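Local structure of Blr6230 protein (Bradyrhizobium diazoefficiens USDA 110, 5NGG) at the zinc ion site. The protein hydrolyses the beta-lactam ring of antibiotics as a subclass B3 metallo-beta-lactamase that uses two zinc ions. Coordinates in Å, arbitrary orientation; residue numbers count along the deposited sequence, not the author numbering.

Contact 1: the zinc ion site. Residues 34, 54, 101, 103, 105-106, 177, 201, 204, 242. With ZN (zinc ion), chain B; ZN (zinc ion), chain C; ACT (acetate ion), chain D.
This is the catalytic dizinc centre of a subclass B3 metallo-beta-lactamase. The HXHXDH motif, His101 to His106, feeds both metals, and His177 and His242 complete the protein ligands. ZN (chain B) and ZN (chain C) lie 3.4 Å apart and share water 1, whose O is 1.9 Å from ZN (chain C). A bridging water or hydroxide is the expected nucleophile of this family; its protonation is not seen.

ZN (chain C) is near tetrahedral. It takes NE2 of His101 and His177 but ND1 of His103. The His103 ring meets it through the nitrogen next to CG, so its CB also lies close to the metal. CG of His177 is anti to the backbone N (chi1 -179°), which brings its ring to ZN (chain C). There His177 CD2 lies above one face of the His101 ring, toward its rim.

ZN (chain B) is near square pyramidal. It binds NE2 of His106 and His242, water 1, one carboxylate oxygen of Asp105 and acetate OXT. Asp105 OD2 is 2.1 Å from ZN (chain B). Asp105 OD1 turns to water 1 at 2.8 Å, so one carboxylate holds both metal and water. Asp105 CG takes the crowded position between N and the carbonyl carbon (chi1 54°), which places the carboxylate to do this.

Second-shell carbonyls fix the imidazoles. His242 ND1 donates to Gly54 O at 2.8 Å, nearly straight and in the ring plane. His177 ND1 gives an equally straight bond to Thr204 O, but approaches from above that carbonyl's plane. His101 ND1 reaches Cys201 O nearly along the C=O axis, with the oxygen out of the imidazole plane and a bent 138° angle at H.

Acetate, a common crystallisation additive, binds ZN (chain B) through acetate OXT at 2.2 Å. Acetate O accepts a 2.7 Å bond from the Thr204 hydroxyl OG1. It may mimic a substrate or product carboxylate.

Contact 2: the zinc ion site. Residues 158, 172-173, 185, 229. With ZN (zinc ion), chain E.
Glu158, His172 and Lys229 hold a separate mononuclear zinc site, away from the dizinc centre of this metallo-beta-lactamase. The carboxylate oxygen Glu158 OE2 is 2.0 Å from ZN. His172 ND1, the ring nitrogen next to CG, is also 2.0 Å from ZN. The amine Lys229 NZ is 2.1 Å from ZN. The angles between these ligands run from 112° to 124°, and further ligands such as waters may be unseen. A lysine ligand is unusual and needs a neutral amine, so the zinc would be expected to lower its pKa. The site may be adventitious, filled by zinc from the crystallisation medium; the structure alone does not show a role for it.

Lys229 comes from helix 219-232. Its chain runs extended from the backbone and bends at its end (chi4 64°), which turns NZ onto the metal. Glu158 lies in a loop; its CG is anti to the backbone N, and the chain then folds at chi2. Its second oxygen, OE1, makes a longer contact to the metal, probably part of a loosely modelled shell. Glu158 OE1 also lies 3.3 Å from Lys229 NZ, a salt-bridge pair if the amine is charged, though zinc binding argues for a neutral one.

Beyond the metal, two bonds set the ligands. The backbone N of Ala173, next to His172 in strand 167-173, donates to Glu158 OE1 and helps fix the carboxylate's rotation. On the far side of the imidazole stands Glu185 of strand 182-190, its side chain fully extended; its charge may make the ring a stronger donor to zinc. His172 NE2 donates to Glu185 OE1 at 2.7 Å, on the anti lone pair of that oxygen.

Contact 1: the zinc ion site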
ATOM      1  N   TRP A  34      -0.642   4.801  13.821  1.00 17.48           N
ATOM      2  CA  TRP A  34      -0.056   5.037  12.538  1.00 15.04           C
ATOM      3  C   TRP A  34       1.259   5.789  12.596  1.00 12.62           C
ATOM      4  O   TRP A  34       2.042   5.646  11.683  1.00 12.35           O
ATOM      5  CB  TRP A  34      -1.045   5.741  11.635  1.00 16.63           C
ATOM      6  CG  TRP A  34      -2.188   4.861  11.151  1.00 21.07           C
ATOM      7  CD1 TRP A  34      -2.559   3.651  11.657  1.00 21.76           C
ATOM      8  CD2 TRP A  34      -3.126   5.158  10.102  1.00 21.80           C
ATOM      9  NE1 TRP A  34      -3.651   3.165  10.975  1.00 23.53           N
ATOM     10  CE2 TRP A  34      -4.012   4.067  10.012  1.00 26.39           C
ATOM     11  CE3 TRP A  34      -3.284   6.232   9.225  1.00 26.77           C
ATOM     12  CZ2 TRP A  34      -5.046   4.013   9.071  1.00 24.65           C
ATOM     13  CZ3 TRP A  34      -4.322   6.187   8.301  1.00 30.47           C
ATOM     14  CH2 TRP A  34      -5.187   5.083   8.238  1.00 28.35           C
ATOM     15  N   GLY A  54       1.548   0.996  12.398  1.00  8.59           N
ATOM     16  CA  GLY A  54       0.246   0.968  11.753  1.00  8.87           C
ATOM     17  C   GLY A  54       0.228   1.218  10.270  1.00  7.10           C
ATOM     18  O   GLY A  54      -0.839   1.048   9.684  1.00  7.58           O
ATOM     19  N   HIS A 101      -1.523   3.035  -3.421  1.00  7.80           N
ATOM     20  CA  HIS A 101      -2.693   3.890  -3.685  1.00  7.86           C
ATOM     21  C   HIS A 101      -2.508   5.259  -3.053  1.00  6.86           C
ATOM     22  O   HIS A 101      -1.778   5.436  -2.083  1.00  7.06           O
ATOM     23  CB  HIS A 101      -4.004   3.236  -3.244  1.00  7.99           C
ATOM     24  CG  HIS A 101      -4.222   3.255  -1.767  1.00  7.14           C
ATOM     25  ND1 HIS A 101      -3.899   2.206  -0.931  1.00  9.43           N
ATOM     26  CD2 HIS A 101      -4.815   4.182  -0.982  1.00  7.33           C
ATOM     27  CE1 HIS A 101      -4.238   2.510   0.310  1.00  8.34           C
ATOM     28  NE2 HIS A 101      -4.774   3.717   0.315  1.00  7.52           N
ATOM     29  N   HIS A 103      -3.586   7.811  -1.049  1.00  6.74           N
ATOM     30  CA  HIS A 103      -4.121   8.446   0.156  1.00  6.40           C
ATOM     31  C   HIS A 103      -2.972   8.914   1.031  1.00  5.91           C
ATOM     32  O   HIS A 103      -1.887   8.324   0.998  1.00  6.24           O
ATOM     33  CB  HIS A 103      -4.993   7.482   0.967  1.00  6.79           C
ATOM     34  CG  HIS A 103      -6.274   7.116   0.314  1.00  7.26           C
ATOM     35  ND1 HIS A 103      -6.952   5.976   0.657  1.00  7.26           N
ATOM     36  CD2 HIS A 103      -7.020   7.747  -0.627  1.00  8.33           C
ATOM     37  CE1 HIS A 103      -8.070   5.916  -0.042  1.00  7.72           C
ATOM     38  NE2 HIS A 103      -8.135   6.977  -0.831  1.00  8.21           N
ATOM     39  N   ASP A 105      -1.973   8.682   4.023  1.00  6.12           N
ATOM     40  CA  ASP A 105      -1.264   7.782   4.914  1.00  5.94           C
ATOM     41  C   ASP A 105      -0.232   6.914   4.204  1.00  6.30           C
ATOM     42  O   ASP A 105       0.564   6.241   4.875  1.00  7.10           O
ATOM     43  CB  ASP A 105      -2.233   6.949   5.774  1.00  6.42           C
ATOM     44  CG  ASP A 105      -3.283   6.159   5.005  1.00  6.55           C
ATOM     45  OD1 ASP A 105      -3.843   6.677   3.999  1.00  7.57           O
ATOM     46  OD2 ASP A 105      -3.542   5.012   5.478  1.00  7.48           O
ATOM     47  N   HIS A 106      -0.216   6.957   2.867  1.00  5.76           N
ATOM     48  CA  HIS A 106       0.777   6.239   2.062  1.00  5.80           C
ATOM     49  C   HIS A 106       1.621   7.155   1.177  1.00  5.98           C
ATOM     50  O   HIS A 106       2.659   6.731   0.677  1.00  8.15           O
ATOM     51  CB  HIS A 106       0.098   5.170   1.216  1.00  5.93           C
ATOM     52  CG  HIS A 106      -0.823   4.310   2.032  1.00  5.82           C
ATOM     53  ND1 HIS A 106      -0.354   3.447   2.999  1.00  5.96           N
ATOM     54  CD2 HIS A 106      -2.165   4.305   2.149  1.00  6.40           C
ATOM     55  CE1 HIS A 106      -1.378   2.931   3.654  1.00  6.25           C
ATOM     56  NE2 HIS A 106      -2.500   3.426   3.147  1.00  6.87           N
ATOM     57  N   HIS A 177     -10.579   0.741  -3.482  1.00  8.27           N
ATOM     58  CA  HIS A 177     -10.183   1.571  -2.362  1.00  8.15           C
ATOM     59  C   HIS A 177      -9.704   2.962  -2.870  1.00  8.15           C
ATOM     60  O   HIS A 177      -9.907   3.976  -2.188  1.00  7.95           O
ATOM     61  CB  HIS A 177      -9.121   0.838  -1.522  1.00  8.42           C
ATOM     62  CG  HIS A 177      -8.666   1.604  -0.330  1.00  7.58           C
ATOM     63  ND1 HIS A 177      -9.325   1.605   0.877  1.00  7.76           N
ATOM     64  CD2 HIS A 177      -7.622   2.439  -0.187  1.00  7.41           C
ATOM     65  CE1 HIS A 177      -8.671   2.393   1.722  1.00  7.91           C
ATOM     66  NE2 HIS A 177      -7.646   2.926   1.098  1.00  7.49           N
ATOM     67  N   CYS A 201      -2.844  -3.628  -2.652  1.00  8.76           N
ATOM     68  CA  CYS A 201      -2.985  -2.187  -2.501  1.00  8.79           C
ATOM     69  C   CYS A 201      -3.899  -1.698  -1.424  1.00  9.68           C
ATOM     70  O   CYS A 201      -3.816  -0.513  -1.112  1.00 12.37           O
ATOM     71  CB  CYS A 201      -3.379  -1.555  -3.841  1.00 10.40           C
ATOM     72  SG  CYS A 201      -5.086  -1.775  -4.303  1.00 11.38           S
ATOM     73  N   THR A 204     -10.200  -2.166   1.634  1.00  9.04           N
ATOM     74  CA  THR A 204     -11.119  -1.752   2.680  1.00  8.92           C
ATOM     75  C   THR A 204     -12.057  -0.651   2.159  1.00  7.93           C
ATOM     76  O   THR A 204     -11.686   0.103   1.245  1.00  8.20           O
ATOM     77  CB  THR A 204     -10.381  -1.214   3.905  1.00  9.68           C
ATOM     78  OG1 THR A 204      -9.650  -0.074   3.500  1.00  9.77           O
ATOM     79  CG2 THR A 204      -9.445  -2.266   4.526  1.00 12.17           C
ATOM     80  N   HIS A 242      -0.894  -1.607   5.195  1.00  7.07           N
ATOM     81  CA  HIS A 242      -1.042  -1.582   6.642  1.00  7.09           C
ATOM     82  C   HIS A 242      -0.689  -2.977   7.127  1.00  7.50           C
ATOM     83  O   HIS A 242      -1.075  -3.965   6.490  1.00  8.07           O
ATOM     84  CB  HIS A 242      -2.478  -1.203   7.047  1.00  7.54           C
ATOM     85  CG  HIS A 242      -2.853   0.195   6.678  1.00  7.58           C
ATOM     86  ND1 HIS A 242      -2.475   1.306   7.409  1.00  7.12           N
ATOM     87  CD2 HIS A 242      -3.579   0.670   5.648  1.00  7.11           C
ATOM     88  CE1 HIS A 242      -2.962   2.396   6.829  1.00  6.99           C
ATOM     89  NE2 HIS A 242      -3.636   2.039   5.757  1.00  6.46           N
TER
HETATM   90 ZN    ZN B 301      -4.226   3.408   4.262  1.00  7.31          ZN
HETATM   91 ZN    ZN C 302      -6.224   4.318   1.659  1.00  7.71          ZN
HETATM   92  C   ACT D 304      -6.439   1.428   4.023  1.00 11.87           C
HETATM   93  O   ACT D 304      -7.006   0.358   3.756  1.00 13.56           O
HETATM   94  OXT ACT D 304      -5.424   1.808   3.381  1.00  8.98           O
HETATM   95  CH3 ACT D 304      -7.001   2.231   5.155  1.00 16.36           C
HETATM   96  O   HOH W   1      -5.602   4.654   3.371  1.00  7.07           O

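Contact 2: the zinc ion site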
ATOM      1  N   GLU A 158      -2.651  -2.409 -15.837  1.00 14.57           N
ATOM      2  CA  GLU A 158      -2.544  -3.857 -15.659  1.00 13.77           C
ATOM      3  C   GLU A 158      -1.462  -4.458 -16.547  1.00 13.86           C
ATOM      4  O   GLU A 158      -1.466  -4.277 -17.770  1.00 15.75           O
ATOM      5  CB  GLU A 158      -3.892  -4.505 -15.964  1.00 15.65           C
ATOM      6  CG  GLU A 158      -3.924  -6.033 -15.997  1.00 14.94           C
ATOM      7  CD  GLU A 158      -3.734  -6.702 -14.649  1.00 14.19           C
ATOM      8  OE1 GLU A 158      -3.984  -6.083 -13.595  1.00 13.71           O
ATOM      9  OE2 GLU A 158      -3.346  -7.898 -14.664  1.00 14.87           O
ATOM     10  N   HIS A 172      -0.599  -4.730 -11.089  1.00  9.29           N
ATOM     11  CA  HIS A 172      -1.953  -5.246 -11.268  1.00  9.72           C
ATOM     12  C   HIS A 172      -2.965  -4.185 -10.880  1.00 10.00           C
ATOM     13  O   HIS A 172      -2.883  -3.616  -9.797  1.00 10.73           O
ATOM     14  CB  HIS A 172      -2.184  -6.479 -10.412  1.00 10.00           C
ATOM     15  CG  HIS A 172      -1.352  -7.641 -10.800  1.00 10.95           C
ATOM     16  ND1 HIS A 172      -1.727  -8.541 -11.769  1.00 12.27           N
ATOM     17  CD2 HIS A 172      -0.137  -8.027 -10.367  1.00 12.28           C
ATOM     18  CE1 HIS A 172      -0.785  -9.456 -11.898  1.00 13.77           C
ATOM     19  NE2 HIS A 172       0.187  -9.169 -11.052  1.00 14.57           N
ATOM     20  N   ALA A 173      -3.945  -3.943 -11.747  1.00 10.35           N
ATOM     21  CA  ALA A 173      -4.984  -2.960 -11.459  1.00  9.90           C
ATOM     22  C   ALA A 173      -6.003  -3.591 -10.536  1.00 10.09           C
ATOM     23  O   ALA A 173      -6.695  -4.535 -10.910  1.00 11.79           O
ATOM     24  CB  ALA A 173      -5.628  -2.477 -12.747  1.00 11.82           C
ATOM     25  N   GLU A 185       3.385  -7.173  -7.974  1.00  8.59           N
ATOM     26  CA  GLU A 185       3.866  -8.547  -7.844  1.00  9.02           C
ATOM     27  C   GLU A 185       5.363  -8.632  -8.132  1.00  8.80           C
ATOM     28  O   GLU A 185       5.870  -8.017  -9.071  1.00 10.00           O
ATOM     29  CB  GLU A 185       3.107  -9.432  -8.820  1.00  9.73           C
ATOM     30  CG  GLU A 185       3.485 -10.897  -8.767  1.00 13.71           C
ATOM     31  CD  GLU A 185       2.699 -11.756  -9.742  1.00 17.19           C
ATOM     32  OE1 GLU A 185       1.895 -11.218 -10.559  1.00 24.69           O
ATOM     33  OE2 GLU A 185       2.927 -12.995  -9.700  1.00 20.48           O
ATOM     34  N   LYS A 229     -10.555 -10.941  -8.363  1.00 11.77           N
ATOM     35  CA  LYS A 229      -9.203 -10.997  -8.922  1.00 12.81           C
ATOM     36  C   LYS A 229      -8.208 -11.490  -7.870  1.00 11.65           C
ATOM     37  O   LYS A 229      -7.404 -12.394  -8.138  1.00 13.49           O
ATOM     38  CB  LYS A 229      -8.793  -9.619  -9.446  1.00 12.94           C
ATOM     39  CG  LYS A 229      -7.382  -9.504 -10.010  1.00 12.74           C
ATOM     40  CD  LYS A 229      -7.146  -8.104 -10.545  1.00 13.44           C
ATOM     41  CE  LYS A 229      -5.723  -7.865 -10.984  1.00 14.41           C
ATOM     42  NZ  LYS A 229      -5.351  -8.725 -12.104  1.00 14.69           N
TER
HETATM   43 ZN    ZN E 303      -3.422  -8.735 -12.890  1.00 12.96          ZN

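The C-alpha centres of contact 1 and contact 2 are about 17 Å apart, and the two share no residue or metal ligand. They are linked through the chain: strand 167-173, which supplies a ligand to contact 2, ends shortly before His177 of contact 1. Strand 193-199 likewise leads to the loop with Cys201 and Thr204. Contact 1 is built largely from loops and the short helix 104-107, whereas contact 2 joins two strands, a loop and helix 219-232. Zinc at contact 2 is unlikely to take part directly in hydrolysis. Both contacts lie within one protein chain.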